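Local coordinates for protein peptidoglycan D,D-transpeptidase MrdA (Pseudomonas aeruginosa, PDB 7KIS) that probably cross-links the peptide stems of cell-wall peptidoglycan as a penicillin-binding transpeptidase, and is bound here by a diazabicyclooctane inhibitor, at residues A[461-466]-A[580-585]. Residues are numbered along the deposited sequence; the frame is centred on the assembly and turned at random.
Sequences QLAQMT and AVAVMV
Ala-463 comes to 4.8 Å from Ala-582, CA to CA, where the helix of 461-466 runs roughly antiparallel to the strand of 580-585, at 149° with axes 7.1 Å apart. So close an approach depends on small residues at the interface. The methyl of Ala-582 points at the helix and lies against the backbone of Ala-463, its CB 3.6 Å from Ala-463 N; it also meets Ala-463 CB at 3.7 Å. Leu-462 joins in through CB, 4.1 Å from Ala-582 CB, while its side chain also touches Leu-567 on the adjacent strand 566-572. About a turn further along the helix, the backbone of Thr-466 is met by Ala-580 CB. Thr-466 suits this buried place because its OG1, anti to the carbonyl carbon (chi1 -40°), donates a 2.8 Å hydrogen bond to Leu-462 O from above the carbonyl plane; the same oxygen also accepts the helical hydrogen bond of Thr-466 N. Its CG2 can then face the strand, lying 4.0 Å from Val-581 O. No hydrogen bond crosses the interface. Val-581 and Val-583 point away to pack on helix 591-607, so the central antiparallel sheet carries helices on both faces, the alpha/beta arrangement of the penicillin-binding transpeptidase and serine beta-lactamase fold.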
ATOM      1  N   GLN A 461      -1.487  -2.005   2.940  1.00 28.50           N
ATOM      2  CA  GLN A 461      -2.044  -3.328   3.208  1.00 26.02           C
ATOM      3  C   GLN A 461      -2.637  -3.938   1.944  1.00 29.74           C
ATOM      4  O   GLN A 461      -2.556  -5.153   1.733  1.00 33.17           O
ATOM      5  CB  GLN A 461      -3.102  -3.239   4.306  1.00 28.27           C
ATOM      6  CG  GLN A 461      -2.561  -3.412   5.712  1.00 28.59           C
ATOM      7  CD  GLN A 461      -3.579  -3.041   6.770  1.00 34.06           C
ATOM      8  OE1 GLN A 461      -4.625  -2.472   6.464  1.00 35.35           O
ATOM      9  NE2 GLN A 461      -3.279  -3.364   8.023  1.00 38.23           N
ATOM     10  N   LEU A 462      -3.237  -3.104   1.091  1.00 36.27           N
ATOM     11  CA  LEU A 462      -3.759  -3.586  -0.183  1.00 25.63           C
ATOM     12  C   LEU A 462      -2.630  -3.986  -1.124  1.00 22.32           C
ATOM     13  O   LEU A 462      -2.673  -5.056  -1.741  1.00 33.90           O
ATOM     14  CB  LEU A 462      -4.634  -2.513  -0.833  1.00 29.28           C
ATOM     15  CG  LEU A 462      -6.114  -2.435  -0.452  1.00 33.41           C
ATOM     16  CD1 LEU A 462      -6.316  -1.533   0.751  1.00 34.25           C
ATOM     17  CD2 LEU A 462      -6.928  -1.937  -1.631  1.00 22.11           C
ATOM     18  N   ALA A 463      -1.614  -3.128  -1.252  1.00 26.15           N
ATOM     19  CA  ALA A 463      -0.509  -3.413  -2.164  1.00 27.06           C
ATOM     20  C   ALA A 463       0.270  -4.647  -1.732  1.00 24.46           C
ATOM     21  O   ALA A 463       0.750  -5.412  -2.577  1.00 33.61           O
ATOM     22  CB  ALA A 463       0.418  -2.203  -2.259  1.00 32.70           C
ATOM     23  N   GLN A 464       0.410  -4.859  -0.422  1.00 23.07           N
ATOM     24  CA  GLN A 464       1.088  -6.059   0.056  1.00 26.46           C
ATOM     25  C   GLN A 464       0.274  -7.309  -0.253  1.00 26.39           C
ATOM     26  O   GLN A 464       0.837  -8.360  -0.577  1.00 27.17           O
ATOM     27  CB  GLN A 464       1.365  -5.945   1.557  1.00 25.94           C
ATOM     28  CG  GLN A 464       1.966  -7.196   2.185  1.00 28.57           C
ATOM     29  CD  GLN A 464       3.146  -7.749   1.401  1.00 41.68           C
ATOM     30  OE1 GLN A 464       3.966  -6.998   0.869  1.00 37.05           O
ATOM     31  NE2 GLN A 464       3.236  -9.072   1.328  1.00 34.68           N
ATOM     32  N   MET A 465      -1.055  -7.211  -0.160  1.00 27.60           N
ATOM     33  CA  MET A 465      -1.906  -8.318  -0.582  1.00 25.92           C
ATOM     34  C   MET A 465      -1.737  -8.595  -2.070  1.00 26.87           C
ATOM     35  O   MET A 465      -1.734  -9.755  -2.498  1.00 30.28           O
ATOM     36  CB  MET A 465      -3.365  -8.009  -0.252  1.00 23.91           C
ATOM     37  CG  MET A 465      -4.367  -8.851  -1.022  1.00 38.56           C
ATOM     38  SD  MET A 465      -5.973  -8.054  -1.187  1.00 42.88           S
ATOM     39  CE  MET A 465      -6.647  -8.962  -2.576  1.00 31.74           C
ATOM     40  N   THR A 466      -1.583  -7.540  -2.872  1.00 24.60           N
ATOM     41  CA  THR A 466      -1.369  -7.721  -4.303  1.00 24.49           C
ATOM     42  C   THR A 466      -0.029  -8.389  -4.579  1.00 31.36           C
ATOM     43  O   THR A 466       0.064  -9.282  -5.429  1.00 38.26           O
ATOM     44  CB  THR A 466      -1.451  -6.374  -5.019  1.00 31.94           C
ATOM     45  OG1 THR A 466      -2.517  -5.597  -4.457  1.00 22.90           O
ATOM     46  CG2 THR A 466      -1.704  -6.580  -6.500  1.00 32.72           C
ATOM     47  N   ALA A 580       3.746  -4.880  -8.511  1.00 24.84           N
ATOM     48  CA  ALA A 580       2.445  -4.970  -7.858  1.00 23.40           C
ATOM     49  C   ALA A 580       2.021  -3.572  -7.433  1.00 29.07           C
ATOM     50  O   ALA A 580       2.769  -2.885  -6.731  1.00 36.34           O
ATOM     51  CB  ALA A 580       2.489  -5.909  -6.649  1.00 21.74           C
ATOM     52  N   VAL A 581       0.828  -3.154  -7.854  1.00 29.74           N
ATOM     53  CA  VAL A 581       0.362  -1.784  -7.670  1.00 21.94           C
ATOM     54  C   VAL A 581      -1.010  -1.800  -7.012  1.00 26.47           C
ATOM     55  O   VAL A 581      -1.860  -2.634  -7.344  1.00 29.48           O
ATOM     56  CB  VAL A 581       0.309  -1.016  -9.009  1.00 25.98           C
ATOM     57  CG1 VAL A 581      -0.032   0.447  -8.775  1.00 29.84           C
ATOM     58  CG2 VAL A 581       1.626  -1.138  -9.751  1.00 25.46           C
ATOM     59  N   ALA A 582      -1.222  -0.875  -6.078  1.00 35.98           N
ATOM     60  CA  ALA A 582      -2.534  -0.605  -5.502  1.00 29.72           C
ATOM     61  C   ALA A 582      -2.799   0.888  -5.605  1.00 29.62           C
ATOM     62  O   ALA A 582      -1.960   1.697  -5.196  1.00 31.50           O
ATOM     63  CB  ALA A 582      -2.616  -1.064  -4.044  1.00 25.45           C
ATOM     64  N   VAL A 583      -3.953   1.253  -6.160  1.00 30.20           N
ATOM     65  CA  VAL A 583      -4.297   2.647  -6.422  1.00 33.50           C
ATOM     66  C   VAL A 583      -5.638   2.968  -5.779  1.00 26.96           C
ATOM     67  O   VAL A 583      -6.607   2.217  -5.935  1.00 31.32           O
ATOM     68  CB  VAL A 583      -4.328   2.955  -7.929  1.00 34.77           C
ATOM     69  CG1 VAL A 583      -4.624   4.426  -8.158  1.00 26.86           C
ATOM     70  CG2 VAL A 583      -2.988   2.597  -8.553  1.00 33.86           C
ATOM     71  N   MET A 584      -5.688   4.080  -5.049  1.00 29.79           N
ATOM     72  CA  MET A 584      -6.916   4.609  -4.465  1.00 30.88           C
ATOM     73  C   MET A 584      -7.087   6.041  -4.962  1.00 27.56           C
ATOM     74  O   MET A 584      -6.282   6.917  -4.627  1.00 31.83           O
ATOM     75  CB  MET A 584      -6.859   4.556  -2.939  1.00 28.23           C
ATOM     76  CG  MET A 584      -8.207   4.690  -2.252  1.00 29.33           C
ATOM     77  SD  MET A 584      -8.765   6.395  -2.082  1.00 44.63           S
ATOM     78  CE  MET A 584      -7.270   7.182  -1.494  1.00 25.78           C
ATOM     79  N   VAL A 585      -8.120   6.276  -5.766  1.00 27.93           N
ATOM     80  CA  VAL A 585      -8.442   7.606  -6.276  1.00 35.73           C
ATOM     81  C   VAL A 585      -9.679   8.110  -5.544  1.00 34.43           C
ATOM     82  O   VAL A 585     -10.764   7.529  -5.672  1.00 37.32           O
ATOM     83  CB  VAL A 585      -8.667   7.593  -7.797  1.00 27.98           C
ATOM     84  CG1 VAL A 585      -9.085   8.973  -8.281  1.00 23.58           C
ATOM     85  CG2 VAL A 585      -7.409   7.131  -8.512  1.00 23.75           C
TER